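Local coordinates for Lin2960 protein (Listeria innocua, PDB 3OOP) that is of unknown function but belongs to the MarR family and so probably binds DNA as a transcription regulator, at residues W40-Q54 with L95-R109. Residues are numbered along the deposited sequence; the frame is centred on the assembly and turned at random. Where two conformers were deposited one is given.
Sequences WSVLEGIEANEPISQ and LSLTDKGRKETTELR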
# COMPACT_ATOMS: atom_id res chain seq x y z
N TRP A 40 24.31 -2.18 3.13
CA TRP A 40 23.89 -3.51 2.72
C TRP A 40 23.10 -3.46 1.42
O TRP A 40 23.32 -4.27 0.53
CB TRP A 40 23.08 -4.18 3.82
CG TRP A 40 22.38 -5.45 3.42
CD1 TRP A 40 21.04 -5.69 3.48
CD2 TRP A 40 22.98 -6.66 2.92
NE1 TRP A 40 20.76 -6.96 3.06
CE2 TRP A 40 21.93 -7.58 2.69
CE3 TRP A 40 24.29 -7.04 2.62
CZ2 TRP A 40 22.15 -8.87 2.20
CZ3 TRP A 40 24.51 -8.33 2.12
CH2 TRP A 40 23.44 -9.23 1.92
N SER A 41 22.19 -2.49 1.30
CA SER A 41 21.41 -2.34 0.07
C SER A 41 22.32 -2.25 -1.14
O SER A 41 22.10 -2.93 -2.15
CB SER A 41 20.52 -1.10 0.13
OG SER A 41 19.56 -1.24 1.16
N VAL A 42 23.35 -1.42 -1.03
CA VAL A 42 24.28 -1.22 -2.14
C VAL A 42 25.14 -2.47 -2.37
O VAL A 42 25.27 -2.93 -3.50
CB VAL A 42 25.13 0.06 -1.96
CG1 VAL A 42 26.20 0.14 -3.03
CG2 VAL A 42 24.22 1.29 -2.04
N LEU A 43 25.70 -3.03 -1.29
CA LEU A 43 26.50 -4.26 -1.38
C LEU A 43 25.75 -5.42 -2.03
O LEU A 43 26.30 -6.08 -2.93
CB LEU A 43 26.95 -4.72 0.01
CG LEU A 43 28.33 -4.43 0.55
CD1 LEU A 43 28.47 -5.14 1.90
CD2 LEU A 43 29.45 -4.87 -0.41
N GLU A 44 24.53 -5.67 -1.56
CA GLU A 44 23.64 -6.70 -2.10
C GLU A 44 23.41 -6.50 -3.60
O GLU A 44 23.43 -7.45 -4.38
CB GLU A 44 22.30 -6.69 -1.34
CG GLU A 44 21.10 -7.29 -2.07
CD GLU A 44 19.78 -6.72 -1.59
OE1 GLU A 44 19.02 -6.18 -2.42
OE2 GLU A 44 19.50 -6.78 -0.38
N GLY A 45 23.17 -5.24 -3.99
CA GLY A 45 22.96 -4.90 -5.39
C GLY A 45 24.20 -5.16 -6.22
O GLY A 45 24.11 -5.66 -7.34
N ILE A 46 25.36 -4.80 -5.68
CA ILE A 46 26.62 -5.09 -6.36
C ILE A 46 26.83 -6.61 -6.51
O ILE A 46 27.13 -7.08 -7.60
CB ILE A 46 27.83 -4.39 -5.68
CG1 ILE A 46 27.66 -2.87 -5.74
CG2 ILE A 46 29.14 -4.79 -6.37
CD1 ILE A 46 28.68 -2.05 -4.93
N GLU A 47 26.65 -7.36 -5.42
CA GLU A 47 26.79 -8.82 -5.48
C GLU A 47 25.88 -9.40 -6.55
O GLU A 47 26.30 -10.26 -7.31
CB GLU A 47 26.51 -9.48 -4.12
CG GLU A 47 26.90 -10.98 -4.04
CD GLU A 47 25.94 -11.92 -4.77
OE1 GLU A 47 24.72 -11.63 -4.83
OE2 GLU A 47 26.42 -12.96 -5.29
N ALA A 48 24.64 -8.91 -6.63
CA ALA A 48 23.65 -9.49 -7.55
C ALA A 48 23.92 -9.18 -9.02
O ALA A 48 23.42 -9.87 -9.91
CB ALA A 48 22.24 -9.05 -7.15
N ASN A 49 24.73 -8.14 -9.27
CA ASN A 49 24.94 -7.60 -10.61
C ASN A 49 26.38 -7.41 -11.10
O ASN A 49 26.58 -6.96 -12.23
CB ASN A 49 24.26 -6.23 -10.71
CG ASN A 49 22.76 -6.32 -10.62
OD1 ASN A 49 22.08 -6.57 -11.62
ND2 ASN A 49 22.23 -6.09 -9.42
N GLU A 50 27.37 -7.72 -10.27
CA GLU A 50 28.77 -7.37 -10.56
C GLU A 50 29.32 -7.99 -11.86
O GLU A 50 28.98 -9.13 -12.19
CB GLU A 50 29.69 -7.73 -9.38
CG GLU A 50 29.58 -9.20 -8.94
CD GLU A 50 30.72 -9.66 -8.04
OE1 GLU A 50 30.67 -10.81 -7.56
OE2 GLU A 50 31.68 -8.88 -7.81
N PRO A 51 30.16 -7.23 -12.60
CA PRO A 51 30.47 -5.81 -12.38
C PRO A 51 29.31 -4.94 -12.82
O PRO A 51 28.66 -5.23 -13.83
CB PRO A 51 31.68 -5.56 -13.30
CG PRO A 51 32.21 -6.91 -13.65
CD PRO A 51 31.02 -7.81 -13.65
N ILE A 52 29.03 -3.88 -12.06
CA ILE A 52 27.86 -3.04 -12.31
C ILE A 52 28.23 -1.56 -12.20
O ILE A 52 29.04 -1.18 -11.36
CB ILE A 52 26.67 -3.38 -11.37
CG1 ILE A 52 25.47 -2.49 -11.71
CG2 ILE A 52 27.09 -3.27 -9.88
CD1 ILE A 52 24.19 -2.83 -10.97
N SER A 53 27.63 -0.73 -13.05
CA SER A 53 27.94 0.70 -13.01
C SER A 53 27.26 1.40 -11.82
O SER A 53 26.22 0.95 -11.32
CB SER A 53 27.54 1.39 -14.33
OG SER A 53 26.14 1.48 -14.46
N GLN A 54 27.86 2.50 -11.37
CA GLN A 54 27.30 3.29 -10.28
C GLN A 54 25.93 3.85 -10.65
O GLN A 54 25.04 3.93 -9.81
CB GLN A 54 28.28 4.41 -9.89
CG GLN A 54 28.58 4.47 -8.41
CD GLN A 54 29.87 5.20 -8.09
OE1 GLN A 54 30.96 4.79 -8.49
NE2 GLN A 54 29.75 6.30 -7.36
N LEU A 95 31.69 -1.43 -10.58
CA LEU A 95 31.93 -1.88 -9.21
C LEU A 95 31.76 -3.39 -9.12
O LEU A 95 30.85 -3.95 -9.73
CB LEU A 95 30.92 -1.23 -8.26
CG LEU A 95 30.71 0.27 -8.40
CD1 LEU A 95 29.43 0.69 -7.70
CD2 LEU A 95 31.92 1.00 -7.85
N SER A 96 32.65 -4.02 -8.35
CA SER A 96 32.60 -5.46 -8.10
C SER A 96 33.07 -5.72 -6.68
O SER A 96 33.66 -4.84 -6.07
CB SER A 96 33.49 -6.21 -9.09
OG SER A 96 33.21 -5.85 -10.43
N LEU A 97 32.84 -6.92 -6.17
CA LEU A 97 33.25 -7.25 -4.82
C LEU A 97 34.72 -7.65 -4.73
O LEU A 97 35.26 -8.25 -5.66
CB LEU A 97 32.40 -8.41 -4.28
CG LEU A 97 30.88 -8.23 -4.24
CD1 LEU A 97 30.22 -9.53 -3.81
CD2 LEU A 97 30.47 -7.10 -3.31
N THR A 98 35.35 -7.32 -3.60
CA THR A 98 36.63 -7.91 -3.23
C THR A 98 36.36 -9.27 -2.57
O THR A 98 35.21 -9.61 -2.26
CB THR A 98 37.37 -7.03 -2.21
OG1 THR A 98 36.57 -6.91 -1.02
CG2 THR A 98 37.66 -5.64 -2.77
N ASP A 99 37.42 -10.04 -2.34
CA ASP A 99 37.29 -11.27 -1.54
C ASP A 99 36.62 -11.02 -0.19
O ASP A 99 35.76 -11.80 0.25
CB ASP A 99 38.64 -11.95 -1.33
CG ASP A 99 39.17 -12.65 -2.58
OD1 ASP A 99 38.43 -12.77 -3.59
OD2 ASP A 99 40.34 -13.08 -2.54
N LYS A 100 37.02 -9.93 0.47
CA LYS A 100 36.42 -9.56 1.76
C LYS A 100 34.94 -9.21 1.59
O LYS A 100 34.11 -9.63 2.40
CB LYS A 100 37.17 -8.39 2.41
CG LYS A 100 36.72 -8.13 3.83
CD LYS A 100 37.40 -6.89 4.42
CE LYS A 100 37.06 -6.73 5.90
NZ LYS A 100 37.73 -5.53 6.49
N GLY A 101 34.62 -8.46 0.54
CA GLY A 101 33.23 -8.16 0.22
C GLY A 101 32.40 -9.42 -0.03
O GLY A 101 31.27 -9.52 0.45
N ARG A 102 32.96 -10.37 -0.76
CA ARG A 102 32.26 -11.62 -1.04
C ARG A 102 32.01 -12.39 0.26
O ARG A 102 30.92 -12.91 0.48
CB ARG A 102 33.04 -12.46 -2.06
CG ARG A 102 32.23 -13.54 -2.74
CD ARG A 102 33.00 -14.18 -3.90
NE ARG A 102 33.61 -13.18 -4.79
CZ ARG A 102 32.95 -12.45 -5.68
NH1 ARG A 102 31.64 -12.59 -5.84
NH2 ARG A 102 33.61 -11.57 -6.43
N LYS A 103 33.03 -12.44 1.12
CA LYS A 103 32.93 -13.11 2.42
C LYS A 103 31.82 -12.47 3.27
O LYS A 103 30.94 -13.16 3.79
CB LYS A 103 34.28 -13.05 3.16
CG LYS A 103 34.27 -13.63 4.58
CD LYS A 103 35.62 -13.49 5.29
CE LYS A 103 35.80 -12.10 5.87
NZ LYS A 103 36.74 -12.10 7.03
N GLU A 104 31.86 -11.15 3.41
CA GLU A 104 30.89 -10.46 4.25
C GLU A 104 29.47 -10.52 3.69
O GLU A 104 28.52 -10.72 4.45
CB GLU A 104 31.36 -9.02 4.56
CG GLU A 104 32.60 -9.02 5.46
CD GLU A 104 32.77 -7.77 6.32
OE1 GLU A 104 31.90 -6.87 6.31
OE2 GLU A 104 33.80 -7.69 7.04
N THR A 105 29.33 -10.39 2.38
CA THR A 105 28.00 -10.46 1.76
C THR A 105 27.40 -11.86 1.93
O THR A 105 26.21 -11.99 2.19
CB THR A 105 28.05 -10.03 0.28
OG1 THR A 105 28.64 -8.72 0.19
CG2 THR A 105 26.65 -9.99 -0.34
N THR A 106 28.23 -12.89 1.80
CA THR A 106 27.77 -14.27 2.00
C THR A 106 27.26 -14.46 3.44
O THR A 106 26.17 -14.99 3.66
CB THR A 106 28.87 -15.30 1.65
OG1 THR A 106 29.08 -15.26 0.23
CG2 THR A 106 28.47 -16.73 2.04
N GLU A 107 28.04 -13.97 4.41
CA GLU A 107 27.68 -14.05 5.82
C GLU A 107 26.35 -13.33 6.09
O GLU A 107 25.45 -13.90 6.71
CB GLU A 107 28.82 -13.48 6.67
CG GLU A 107 28.71 -13.69 8.18
CD GLU A 107 29.90 -13.14 8.96
OE1 GLU A 107 29.85 -13.17 10.21
OE2 GLU A 107 30.88 -12.67 8.33
N LEU A 108 26.22 -12.10 5.58
CA LEU A 108 25.00 -11.31 5.76
C LEU A 108 23.80 -11.94 5.06
O LEU A 108 22.71 -12.03 5.65
CB LEU A 108 25.20 -9.87 5.27
CG LEU A 108 26.26 -9.05 6.00
CD1 LEU A 108 26.59 -7.77 5.23
CD2 LEU A 108 25.81 -8.72 7.42
N ARG A 109 23.99 -12.39 3.81
CA ARG A 109 22.91 -13.02 3.06
C ARG A 109 22.36 -14.23 3.81
O ARG A 109 21.15 -14.43 3.86
CB ARG A 109 23.37 -13.45 1.66
CG ARG A 109 23.38 -12.33 0.64
CD ARG A 109 22.99 -12.84 -0.74
NE ARG A 109 23.33 -11.91 -1.81
CZ ARG A 109 22.55 -10.93 -2.24
NH1 ARG A 109 21.37 -10.71 -1.67
NH2 ARG A 109 22.95 -10.15 -3.24
O HOH W 1 28.98 -13.95 -4.30
O HOH W 2 34.24 -9.61 -7.76
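Glu50 joins the two segments through both carboxylate oxygens. OE2 takes the backbone N of Leu97 at 2.8 Å in a nearly straight bond (174°), reached on its syn side but well out of the carboxylate plane. OE1 offers its syn lone pair to Arg102 NH1 at 2.7 Å, in the plane of the guanidinium, with NH2 adding a weak bond to the same oxygen. The carboxylate gets there because CG stands between the backbone N and carbonyl carbon (chi1 54°) and the chain then runs out straight; a water joins OE2 to the Leu97 carbonyl. Beside it, beyond the cis peptide before Pro51, Ile52 and Leu95 form an antiparallel hydrogen-bonded pair, with Leu95 N to Ile52 O at 2.8 Å.

A second salt bridge forms where Glu47, about a turn back in helix 37-49, meets Arg109, two turns on from Arg102 in helix 99-119. In the conformer described, Arg109 NH2 meets Glu47 OE1 on the anti side at 2.8 Å, and Trp40 CH2 lies over a face of the guanidinium. Arg109 CG abuts the indole at its edge, 3.4 Å from CH2, while Leu108 CB sits over a ring face in a CH-pi contact. Between the salt bridges, Leu97 CD1 packs on Glu47 CG (3.6 Å) and its CD2 on Leu43 CD2. Thr105 CG2 fits between Trp40 and Glu47; its OG1 is turned back to Gly101 O.

Thr98 N-caps helix 99-119, whose part 99-109 runs at 108° to residues 40-49. Ile81 of strand 81-84 touches Leu43, Ile46 and Leu97, and Leu75 of helix 65-77 also reaches Leu43. Strand 94-97 lies between 52-53 and 81-84, in the three-stranded sheet of a winged helix-turn-helix, as in other MarR proteins.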